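Local coordinates for protein MccF (Escherichia coli, PDB 4IIY) that confers self-immunity to the antibiotic microcin C7, probably as a serine-type hydrolase of the peptidase S66 family, at residues B[153-156]-B[160-163]; B[187-192]-B[198-203]; B[296-301]-B[317-322]; B[334-337]-B[341-344]. The protein carries 1 engineered substitution. All blocks are in the same frame, centred on the assembly; numbering follows the deposited sequence.

Contact 1. Residues B[153-156]-B[160-163]; sequences GIYA and LITF
Ile154 and Leu160 meet across the short connection between helix and strand, bridged by one hydroxyl: OG1 of Thr158 is hydrogen-bonded both to Ile154 O near the end of the helix and to Leu160 N beyond it. No hydrogen bond joins the two segments directly; side chains do the rest. CG2 of Ile154, the branch anti to the backbone N, lies 4.1 Å from Leu160 CD2, the two side chains running side by side. The same methyl touches Thr162 CG2, so beta-branching suits both residues, and the threonine still sends OG1 back to Leu151 O in the helix. Tyr155 works on another side of the connection. Its ring turns an edge to the Leu160 carbonyl, with CD1 3.3 Å from Leu160 O near the ring plane, while CE1 lies alongside Ile161 CD1 at 3.9 Å. Beyond them the phenol OH is hydrogen-bonded to Arg240. Shortening Tyr155 to an alanine would probably open a gap beside Ile161 CD1 and cost Arg240 its phenol partner. Helix 148-158 is thereby tied to strand 162-164 within a beta-alpha-beta unit begun by strand 140-143, against whose Ile141 Leu160 and Thr162 pack, while Ile134 of helix 131-136 packs on Ile154 and Leu160.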
loop_
_atom_site.group_PDB
_atom_site.type_symbol
_atom_site.label_atom_id
_atom_site.label_comp_id
_atom_site.label_asym_id
_atom_site.label_seq_id
_atom_site.Cartn_x
_atom_site.Cartn_y
_atom_site.Cartn_z
ATOM N N GLY B 153 -7.669 -11.970 7.950
ATOM C CA GLY B 153 -6.928 -13.208 7.810
ATOM C C GLY B 153 -7.516 -14.349 8.624
ATOM O O GLY B 153 -7.595 -15.490 8.160
ATOM N N ILE B 154 -7.939 -14.056 9.847
ATOM C CA ILE B 154 -8.572 -15.060 10.692
ATOM C C ILE B 154 -9.894 -15.512 10.080
ATOM O O ILE B 154 -10.195 -16.708 10.042
ATOM C CB ILE B 154 -8.746 -14.545 12.138
ATOM C CG1 ILE B 154 -7.379 -14.469 12.822
ATOM C CG2 ILE B 154 -9.703 -15.428 12.918
ATOM C CD1 ILE B 154 -7.378 -13.740 14.153
ATOM N N TYR B 155 -10.683 -14.574 9.576
ATOM C CA TYR B 155 -11.923 -14.940 8.895
ATOM C C TYR B 155 -11.648 -15.847 7.690
ATOM O O TYR B 155 -12.310 -16.874 7.494
ATOM C CB TYR B 155 -12.689 -13.680 8.466
ATOM C CG TYR B 155 -13.918 -13.976 7.641
ATOM C CD1 TYR B 155 -15.062 -14.500 8.220
ATOM C CD2 TYR B 155 -13.926 -13.749 6.267
ATOM C CE1 TYR B 155 -16.185 -14.780 7.453
ATOM C CE2 TYR B 155 -15.044 -14.021 5.497
ATOM C CZ TYR B 155 -16.170 -14.534 6.097
ATOM O OH TYR B 155 -17.276 -14.806 5.315
ATOM N N ALA B 156 -10.669 -15.471 6.877
ATOM C CA ALA B 156 -10.325 -16.248 5.686
ATOM C C ALA B 156 -9.940 -17.685 6.036
ATOM O O ALA B 156 -10.328 -18.626 5.335
ATOM C CB ALA B 156 -9.204 -15.564 4.896
ATOM N N LEU B 160 -14.434 -17.584 11.282
ATOM C CA LEU B 160 -14.861 -16.884 12.494
ATOM C C LEU B 160 -15.305 -15.455 12.197
ATOM O O LEU B 160 -14.614 -14.709 11.499
ATOM C CB LEU B 160 -13.721 -16.853 13.509
ATOM C CG LEU B 160 -13.973 -16.119 14.829
ATOM C CD1 LEU B 160 -15.113 -16.760 15.625
ATOM C CD2 LEU B 160 -12.696 -16.097 15.650
ATOM N N ILE B 161 -16.461 -15.078 12.725
ATOM C CA ILE B 161 -16.926 -13.704 12.620
ATOM C C ILE B 161 -16.184 -12.857 13.647
ATOM O O ILE B 161 -16.354 -13.030 14.861
ATOM C CB ILE B 161 -18.447 -13.610 12.818
ATOM C CG1 ILE B 161 -19.164 -14.477 11.769
ATOM C CG2 ILE B 161 -18.897 -12.154 12.773
ATOM C CD1 ILE B 161 -18.765 -14.179 10.331
ATOM N N THR B 162 -15.307 -11.993 13.133
ATOM C CA THR B 162 -14.528 -11.043 13.926
ATOM C C THR B 162 -15.130 -9.639 13.780
ATOM O O THR B 162 -16.071 -9.439 13.006
ATOM C CB THR B 162 -13.049 -11.024 13.484
ATOM O OG1 THR B 162 -12.942 -10.510 12.148
ATOM C CG2 THR B 162 -12.449 -12.415 13.556
ATOM N N PHE B 163 -14.601 -8.674 14.537
ATOM C CA PHE B 163 -15.252 -7.374 14.691
ATOM C C PHE B 163 -14.352 -6.192 14.385
ATOM O O PHE B 163 -13.247 -6.090 14.924
ATOM C CB PHE B 163 -15.803 -7.245 16.114
ATOM C CG PHE B 163 -16.875 -8.247 16.422
ATOM C CD1 PHE B 163 -18.209 -7.911 16.302
ATOM C CD2 PHE B 163 -16.544 -9.549 16.764
ATOM C CE1 PHE B 163 -19.201 -8.862 16.548
ATOM C CE2 PHE B 163 -17.528 -10.501 17.004
ATOM C CZ PHE B 163 -18.856 -10.153 16.897
#

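Contact 2. Residues B[187-192]-B[198-203]; sequences IKILTR and YTYTLP. With EDO (1,2-ethanediol), chain O; EDO (1,2-ethanediol), chain Q.
Tyr198, on the outermost strand 198-199 of the eight-stranded mixed sheet, presses against Ile189 in the last turn of helix 178-191 and Arg192 just beyond its end, so that the end of the helix packs against an edge strand. Ile189 and Tyr198 cross at about a right angle, and the isoleucine reaches the ring with its end: CD1 is 3.4 Å from Tyr198 CE2. The same methyl lies 3.9 Å from Tyr200 CE1, so one slim aliphatic tip serves two aromatic rings. Those rings also meet each other, CE2 of Tyr198 standing 3.7 Å above the plane of the Tyr200 ring toward its rim. Tyr200 keeps its polar end satisfied through a hydrogen bond from OH to Thr344 O. Lys188 runs obliquely past Tyr198, its CG 3.8 Å from CE1, and its long aliphatic stem suits the exposed margin. Arg192 lays one guanidinium face on Tyr198 CB, 3.6 Å over its centre, with the guanidinium and ring planes 51° apart. That leaves the N-H groups for other partners: NH2 to Gly196 O, NH1 to Tyr366 OH, and several to two ethanediols, probably from the crystallisation liquor. The straightest ethanediol bond runs from Arg192 NE to O2 of the chain O ethanediol, 2.8 Å long at 170°.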
loop_
_atom_site.group_PDB
_atom_site.type_symbol
_atom_site.label_atom_id
_atom_site.label_comp_id
_atom_site.label_asym_id
_atom_site.label_seq_id
_atom_site.Cartn_x
_atom_site.Cartn_y
_atom_site.Cartn_z
ATOM N N ILE B 187 -20.851 -2.263 23.815
ATOM C CA ILE B 187 -21.586 -3.106 24.749
ATOM C C ILE B 187 -22.926 -3.570 24.160
ATOM O O ILE B 187 -23.325 -4.717 24.375
ATOM C CB ILE B 187 -21.750 -2.427 26.140
ATOM C CG1 ILE B 187 -22.010 -3.474 27.230
ATOM C CG2 ILE B 187 -22.817 -1.332 26.112
ATOM C CD1 ILE B 187 -20.807 -4.349 27.530
ATOM N N LYS B 188 -23.603 -2.721 23.395
ATOM C CA LYS B 188 -24.857 -3.129 22.770
ATOM C C LYS B 188 -24.665 -4.274 21.772
ATOM O O LYS B 188 -25.364 -5.295 21.826
ATOM C CB LYS B 188 -25.502 -1.940 22.057
ATOM C CG LYS B 188 -26.809 -2.262 21.341
ATOM C CD LYS B 188 -27.914 -2.588 22.328
ATOM C CE LYS B 188 -29.266 -2.716 21.643
ATOM N NZ LYS B 188 -30.346 -2.960 22.640
ATOM N N ILE B 189 -23.730 -4.094 20.849
ATOM C CA ILE B 189 -23.511 -5.065 19.785
ATOM C C ILE B 189 -23.095 -6.418 20.353
ATOM O O ILE B 189 -23.568 -7.466 19.904
ATOM C CB ILE B 189 -22.433 -4.569 18.791
ATOM C CG1 ILE B 189 -22.928 -3.348 18.009
ATOM C CG2 ILE B 189 -22.052 -5.669 17.818
ATOM C CD1 ILE B 189 -24.135 -3.626 17.136
ATOM N N LEU B 190 -22.220 -6.400 21.351
ATOM C CA LEU B 190 -21.617 -7.632 21.825
ATOM C C LEU B 190 -22.429 -8.343 22.913
ATOM O O LEU B 190 -22.228 -9.538 23.139
ATOM C CB LEU B 190 -20.178 -7.380 22.293
ATOM C CG LEU B 190 -19.214 -6.862 21.217
ATOM C CD1 LEU B 190 -17.853 -6.582 21.820
ATOM C CD2 LEU B 190 -19.083 -7.836 20.048
ATOM N N THR B 191 -23.330 -7.631 23.592
ATOM C CA THR B 191 -24.126 -8.268 24.651
ATOM C C THR B 191 -25.595 -8.506 24.310
ATOM O O THR B 191 -26.264 -9.286 24.997
ATOM C CB THR B 191 -24.082 -7.503 25.992
ATOM O OG1 THR B 191 -24.826 -6.284 25.885
ATOM C CG2 THR B 191 -22.659 -7.220 26.422
ATOM N N ARG B 192 -26.107 -7.862 23.267
ATOM C CA ARG B 192 -27.534 -7.960 22.959
ATOM C C ARG B 192 -27.977 -9.379 22.626
ATOM O O ARG B 192 -27.187 -10.204 22.174
ATOM C CB ARG B 192 -27.917 -7.025 21.805
ATOM C CG ARG B 192 -27.246 -7.351 20.469
ATOM C CD ARG B 192 -27.712 -6.417 19.369
ATOM N NE ARG B 192 -29.037 -6.779 18.856
ATOM C CZ ARG B 192 -29.243 -7.729 17.951
ATOM N NH1 ARG B 192 -28.221 -8.433 17.480
ATOM N NH2 ARG B 192 -30.476 -7.997 17.531
ATOM N N TYR B 198 -30.659 -5.849 13.952
ATOM C CA TYR B 198 -30.175 -4.745 14.762
ATOM C C TYR B 198 -29.925 -3.534 13.867
ATOM O O TYR B 198 -29.113 -3.608 12.943
ATOM C CB TYR B 198 -28.878 -5.099 15.497
ATOM C CG TYR B 198 -28.326 -3.857 16.132
ATOM C CD1 TYR B 198 -28.867 -3.374 17.314
ATOM C CD2 TYR B 198 -27.348 -3.099 15.498
ATOM C CE1 TYR B 198 -28.417 -2.189 17.880
ATOM C CE2 TYR B 198 -26.894 -1.918 16.056
ATOM C CZ TYR B 198 -27.427 -1.471 17.245
ATOM O OH TYR B 198 -26.970 -0.292 17.787
ATOM N N THR B 199 -30.594 -2.415 14.145
ATOM C CA THR B 199 -30.425 -1.199 13.362
ATOM C C THR B 199 -29.536 -0.207 14.110
ATOM O O THR B 199 -29.813 0.157 15.257
ATOM C CB THR B 199 -31.790 -0.562 13.023
ATOM O OG1 THR B 199 -32.597 -1.529 12.331
ATOM C CG2 THR B 199 -31.613 0.675 12.148
ATOM N N TYR B 200 -28.455 0.222 13.464
ATOM C CA TYR B 200 -27.499 1.118 14.102
ATOM C C TYR B 200 -28.093 2.478 14.451
ATOM O O TYR B 200 -28.875 3.047 13.684
ATOM C CB TYR B 200 -26.273 1.320 13.210
ATOM C CG TYR B 200 -25.291 0.180 13.290
ATOM C CD1 TYR B 200 -24.338 0.128 14.306
ATOM C CD2 TYR B 200 -25.313 -0.847 12.357
ATOM C CE1 TYR B 200 -23.442 -0.912 14.396
ATOM C CE2 TYR B 200 -24.415 -1.897 12.440
ATOM C CZ TYR B 200 -23.487 -1.919 13.457
ATOM O OH TYR B 200 -22.605 -2.973 13.535
ATOM N N THR B 201 -27.689 2.992 15.609
ATOM C CA THR B 201 -27.898 4.385 15.954
ATOM C C THR B 201 -26.912 5.237 15.166
ATOM O O THR B 201 -25.881 4.743 14.693
ATOM C CB THR B 201 -27.657 4.612 17.452
ATOM O OG1 THR B 201 -26.349 4.134 17.799
ATOM C CG2 THR B 201 -28.684 3.858 18.269
ATOM N N LEU B 202 -27.242 6.511 15.014
ATOM C CA LEU B 202 -26.395 7.463 14.313
ATOM C C LEU B 202 -25.832 8.433 15.338
ATOM O O LEU B 202 -26.592 9.174 15.960
ATOM C CB LEU B 202 -27.229 8.240 13.295
ATOM C CG LEU B 202 -26.472 9.278 12.464
ATOM C CD1 LEU B 202 -25.538 8.594 11.478
ATOM C CD2 LEU B 202 -27.451 10.200 11.729
ATOM N N PRO B 203 -24.503 8.429 15.545
ATOM C CA PRO B 203 -23.959 9.410 16.494
ATOM C C PRO B 203 -24.366 10.835 16.124
ATOM O O PRO B 203 -24.326 11.222 14.960
ATOM C CB PRO B 203 -22.446 9.224 16.357
ATOM C CG PRO B 203 -22.304 7.788 15.954
ATOM C CD PRO B 203 -23.460 7.527 15.032
HETATM C C1 EDO O . -32.296 -5.207 17.991
HETATM O O1 EDO O . -32.905 -6.506 17.964
HETATM C C2 EDO O . -32.164 -4.703 19.426
HETATM O O2 EDO O . -31.112 -5.381 20.126
HETATM C C1 EDO Q . -29.004 -9.794 13.762
HETATM O O1 EDO Q . -29.127 -8.700 14.671
HETATM C C2 EDO Q . -28.574 -11.023 14.550
HETATM O O2 EDO Q . -28.396 -10.682 15.930
#

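Contact 3. Residues B[296-301]-B[317-322]; sequences SAIILG and EVLTEV. With EDO (1,2-ethanediol), chain L.
Leu319 carries the helix side of this contact alone, and the interaction across the segments is entirely apolar. Its CG stands anti to the backbone N (chi1 179°), which extends the branched end from helix 315-323 toward the sheet. There CD2 meets two residues of strand 297-301: Ile298 CD1 at 4.2 Å, the two side chains reaching toward each other tip to tip, and Leu300 CD1 at 4.3 Å. Ile298 and Leu300 are two positions apart on the strand, so both project toward the helix, while Ile299 between them packs on Phe334, Phe268 and Ile266. Branched aliphatic residues suit such a buried seam: beta-branched isoleucine favours the extended strand, and leucine is at home in a helix. Val330 of the next strand and Phe283 of helix 276-288 also pack on Leu319.

Polar interactions lie at the margins. Glu321 forms a salt bridge with Arg90 of the second subunit and accepts a hydrogen bond from Ile94 N of that subunit, so the helix also takes part in the dimer interface. At the strand end, Gly301 O accepts a 2.8 Å hydrogen bond from O1 of an ethanediol, probably from the crystallisation liquor, which is also bound to Asp271 N and His303 ND1. The side chain of Leu300 lies about 7 Å from that of Glu270, a predicted member of the charge relay system.

Strand 297-301, helix 315-323 and strand 330-334 form a beta-alpha-beta crossover, its helix packed on the two parallel strands it connects.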
loop_
_atom_site.group_PDB
_atom_site.type_symbol
_atom_site.label_atom_id
_atom_site.label_comp_id
_atom_site.label_asym_id
_atom_site.label_seq_id
_atom_site.Cartn_x
_atom_site.Cartn_y
_atom_site.Cartn_z
ATOM N N SER B 296 -22.584 -5.169 -4.308
ATOM C CA SER B 296 -23.901 -4.565 -4.499
ATOM C C SER B 296 -24.053 -3.212 -3.808
ATOM O O SER B 296 -24.994 -2.463 -4.092
ATOM C CB SER B 296 -25.000 -5.520 -4.046
ATOM O OG SER B 296 -24.998 -6.701 -4.829
ATOM N N ALA B 297 -23.123 -2.882 -2.916
ATOM C CA ALA B 297 -23.095 -1.579 -2.260
ATOM C C ALA B 297 -21.708 -1.389 -1.661
ATOM O O ALA B 297 -20.961 -2.355 -1.475
ATOM C CB ALA B 297 -24.175 -1.484 -1.170
ATOM N N ILE B 298 -21.380 -0.136 -1.364
ATOM C CA ILE B 298 -20.130 0.212 -0.704
ATOM C C ILE B 298 -20.436 1.075 0.511
ATOM O O ILE B 298 -21.252 1.997 0.431
ATOM C CB ILE B 298 -19.202 0.994 -1.658
ATOM C CG1 ILE B 298 -18.831 0.126 -2.866
ATOM C CG2 ILE B 298 -17.947 1.481 -0.925
ATOM C CD1 ILE B 298 -18.345 0.927 -4.044
ATOM N N ILE B 299 -19.784 0.758 1.630
ATOM C CA ILE B 299 -19.793 1.600 2.820
ATOM C C ILE B 299 -18.422 2.252 2.960
ATOM O O ILE B 299 -17.405 1.550 3.058
ATOM C CB ILE B 299 -20.062 0.780 4.088
ATOM C CG1 ILE B 299 -21.392 0.018 3.992
ATOM C CG2 ILE B 299 -20.032 1.677 5.334
ATOM C CD1 ILE B 299 -21.535 -1.066 5.049
ATOM N N LEU B 300 -18.384 3.582 2.937
ATOM C CA LEU B 300 -17.156 4.313 3.222
ATOM C C LEU B 300 -17.215 4.791 4.664
ATOM O O LEU B 300 -18.113 5.568 5.035
ATOM C CB LEU B 300 -17.010 5.535 2.312
ATOM C CG LEU B 300 -17.016 5.309 0.800
ATOM C CD1 LEU B 300 -16.924 6.647 0.083
ATOM C CD2 LEU B 300 -15.877 4.387 0.365
ATOM N N GLY B 301 -16.285 4.337 5.499
ATOM C CA GLY B 301 -16.168 4.909 6.830
ATOM C C GLY B 301 -15.687 6.351 6.737
ATOM O O GLY B 301 -14.973 6.718 5.794
ATOM N N GLU B 317 -16.268 11.659 -4.310
ATOM C CA GLU B 317 -16.090 12.205 -5.650
ATOM C C GLU B 317 -14.996 11.458 -6.424
ATOM O O GLU B 317 -15.128 11.216 -7.629
ATOM C CB GLU B 317 -15.800 13.708 -5.593
ATOM C CG GLU B 317 -15.644 14.351 -6.962
ATOM C CD GLU B 317 -15.490 15.860 -6.897
ATOM O OE1 GLU B 317 -15.746 16.448 -5.821
ATOM O OE2 GLU B 317 -15.107 16.460 -7.930
ATOM N N VAL B 318 -13.911 11.107 -5.735
ATOM C CA VAL B 318 -12.836 10.326 -6.350
ATOM C C VAL B 318 -13.350 8.934 -6.733
ATOM O O VAL B 318 -13.111 8.446 -7.832
ATOM C CB VAL B 318 -11.602 10.215 -5.417
ATOM C CG1 VAL B 318 -10.478 9.454 -6.104
ATOM C CG2 VAL B 318 -11.127 11.607 -4.998
ATOM N N LEU B 319 -14.081 8.301 -5.824
ATOM C CA LEU B 319 -14.677 7.004 -6.111
ATOM C C LEU B 319 -15.553 7.075 -7.356
ATOM O O LEU B 319 -15.511 6.194 -8.213
ATOM C CB LEU B 319 -15.499 6.521 -4.916
ATOM C CG LEU B 319 -16.213 5.181 -5.086
ATOM C CD1 LEU B 319 -15.224 4.049 -5.296
ATOM C CD2 LEU B 319 -17.086 4.909 -3.872
ATOM N N THR B 320 -16.356 8.127 -7.465
ATOM C CA THR B 320 -17.248 8.292 -8.612
ATOM C C THR B 320 -16.460 8.342 -9.926
ATOM O O THR B 320 -16.845 7.728 -10.922
ATOM C CB THR B 320 -18.149 9.533 -8.428
ATOM O OG1 THR B 320 -19.005 9.319 -7.298
ATOM C CG2 THR B 320 -19.007 9.785 -9.664
ATOM N N GLU B 321 -15.345 9.066 -9.941
ATOM C CA GLU B 321 -14.536 9.079 -11.161
ATOM C C GLU B 321 -14.015 7.677 -11.473
ATOM O O GLU B 321 -14.091 7.209 -12.609
ATOM C CB GLU B 321 -13.355 10.047 -11.072
ATOM C CG GLU B 321 -12.625 10.149 -12.406
ATOM C CD GLU B 321 -11.302 10.921 -12.368
ATOM O OE1 GLU B 321 -10.854 11.343 -11.282
ATOM O OE2 GLU B 321 -10.697 11.083 -13.451
ATOM N N VAL B 322 -13.466 7.007 -10.464
ATOM C CA VAL B 322 -12.908 5.673 -10.662
ATOM C C VAL B 322 -13.965 4.686 -11.166
ATOM O O VAL B 322 -13.683 3.830 -12.005
ATOM C CB VAL B 322 -12.232 5.175 -9.372
ATOM C CG1 VAL B 322 -11.862 3.692 -9.471
ATOM C CG2 VAL B 322 -11.002 6.029 -9.061
HETATM C C1 EDO L . -12.899 5.872 3.303
HETATM O O1 EDO L . -12.487 6.359 4.592
HETATM C C2 EDO L . -12.755 6.935 2.224
HETATM O O2 EDO L . -11.364 7.206 1.996
#

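Contact 4. Residues B[334-337]-B[341-344]; sequences FDCS and PMLT
Leu343 N donates a 2.8 Å hydrogen bond to Asp335 O, nearly straight at the hydrogen (168°) and nearly along the C=O axis. The leucine side chain then folds against the same carbonyl, with CG 3.3 Å from Asp335 O, and its CD1 goes on to Phe334, lying 3.8 Å from CE1; the two side chains cross at about a right angle. Met342, extended beyond CG, runs along the backbone of Ser337 and brings its CE to 3.6 Å from Ser337 O. The long, flexible thioether suits a place where it must follow Ser337 and also touch Tyr144 and Tyr164. Cutting Met342 back to an alanine is likely to open a gap beside Ser337 O and take away the packing on Tyr144 and Tyr164. Asp335 is the centre of an inverse gamma turn, closed by a weak bond from Cys336 N to Phe334 O, in the loop that leads from strand 330-334 of one sheet to strand 345-347 of the other and carries the predicted charge-relay residue His338. Farther out, Pro341, entered through a cis peptide bond, offers its carbonyl to two waters: one donates to both Asp335 OD1 and Pro341 O, each at 2.8 Å, and a second joins Pro341 O to Ser337 OG. Lys302 holds Asp335 by a salt bridge to OD1, Asn227 bonds to OD2, and Ser337 OG is hydrogen-bonded to Lys302 O, with its side chain about 3 Å from that of the predicted charge-relay residue Glu270.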
loop_
_atom_site.group_PDB
_atom_site.type_symbol
_atom_site.label_atom_id
_atom_site.label_comp_id
_atom_site.label_asym_id
_atom_site.label_seq_id
_atom_site.Cartn_x
_atom_site.Cartn_y
_atom_site.Cartn_z
ATOM N N PHE B 334 -20.068 6.258 7.228
ATOM C CA PHE B 334 -20.413 5.406 8.363
ATOM C C PHE B 334 -19.400 5.614 9.497
ATOM O O PHE B 334 -18.194 5.744 9.250
ATOM C CB PHE B 334 -20.467 3.935 7.912
ATOM C CG PHE B 334 -21.019 2.970 8.940
ATOM C CD1 PHE B 334 -22.244 3.183 9.554
ATOM C CD2 PHE B 334 -20.329 1.807 9.237
ATOM C CE1 PHE B 334 -22.744 2.270 10.474
ATOM C CE2 PHE B 334 -20.828 0.888 10.142
ATOM C CZ PHE B 334 -22.040 1.123 10.767
ATOM N N ASP B 335 -19.898 5.649 10.730
ATOM C CA ASP B 335 -19.070 5.918 11.902
ATOM C C ASP B 335 -18.413 4.648 12.428
ATOM O O ASP B 335 -18.607 4.251 13.579
ATOM C CB ASP B 335 -19.899 6.593 12.994
ATOM C CG ASP B 335 -20.400 7.954 12.568
ATOM O OD1 ASP B 335 -19.582 8.902 12.527
ATOM O OD2 ASP B 335 -21.607 8.072 12.240
ATOM N N CYS B 336 -17.620 4.018 11.572
ATOM C CA CYS B 336 -16.862 2.838 11.962
ATOM C C CYS B 336 -15.513 2.963 11.278
ATOM O O CYS B 336 -15.302 2.438 10.175
ATOM C CB CYS B 336 -17.611 1.560 11.567
ATOM S SG CYS B 336 -16.870 0.034 12.169
ATOM N N SER B 337 -14.616 3.709 11.910
ATOM C CA SER B 337 -13.386 4.135 11.262
ATOM C C SER B 337 -12.459 4.703 12.322
ATOM O O SER B 337 -12.585 4.355 13.496
ATOM C CB SER B 337 -13.695 5.182 10.192
ATOM O OG SER B 337 -14.146 6.386 10.784
ATOM N N PRO B 341 -17.096 9.277 17.631
ATOM C CA PRO B 341 -17.050 7.941 18.236
ATOM C C PRO B 341 -17.049 6.850 17.169
ATOM O O PRO B 341 -17.264 7.119 15.985
ATOM C CB PRO B 341 -18.349 7.896 19.040
ATOM C CG PRO B 341 -19.302 8.696 18.204
ATOM C CD PRO B 341 -18.470 9.812 17.593
ATOM N N MET B 342 -16.801 5.624 17.603
ATOM C CA MET B 342 -16.696 4.495 16.699
ATOM C C MET B 342 -17.723 3.429 17.062
ATOM O O MET B 342 -17.830 3.042 18.225
ATOM C CB MET B 342 -15.292 3.905 16.802
ATOM C CG MET B 342 -15.025 2.831 15.779
ATOM S SD MET B 342 -13.544 1.875 16.168
ATOM C CE MET B 342 -13.437 1.015 14.598
ATOM N N LEU B 343 -18.474 2.969 16.067
ATOM C CA LEU B 343 -19.417 1.871 16.241
ATOM C C LEU B 343 -18.689 0.538 16.050
ATOM O O LEU B 343 -17.626 0.487 15.426
ATOM C CB LEU B 343 -20.544 1.990 15.215
ATOM C CG LEU B 343 -21.286 3.334 15.235
ATOM C CD1 LEU B 343 -22.226 3.461 14.043
ATOM C CD2 LEU B 343 -22.050 3.521 16.539
ATOM N N THR B 344 -19.263 -0.533 16.581
ATOM C CA THR B 344 -18.726 -1.886 16.451
ATOM C C THR B 344 -19.477 -2.628 15.340
ATOM O O THR B 344 -20.720 -2.636 15.334
ATOM C CB THR B 344 -18.840 -2.636 17.791
ATOM O OG1 THR B 344 -17.943 -2.048 18.740
ATOM C CG2 THR B 344 -18.484 -4.103 17.625
HETATM O O HOH W 1 -17.233 9.076 13.989
HETATM O O HOH W 2 -15.695 5.929 13.385
#

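How the contacts relate
All four contacts are largely buried, but contact 2 reaches the surface through Lys188, and contact 3 adjoins the second subunit. Contacts 1 and 3 each belong to a beta-alpha-beta unit, one in each of the two large sheets; contact 3 is purely aliphatic, whereas contact 1 adds a tyrosine ring. Contact 2 sets aromatic rings and a guanidinium at a sheet edge. Contact 4, loop against loop near the predicted charge relay, adds a backbone hydrogen bond and bridging waters to its apolar contacts. It is also the meeting point: Thr344 touches Phe163 of contact 1, Pro341 packs on Pro203 of contact 2, and Phe334 N pairs with Leu300 O of contact 3. Contact 3 touches neither contact 1 nor contact 2, while Phe163 packs on Leu190 of contact 2.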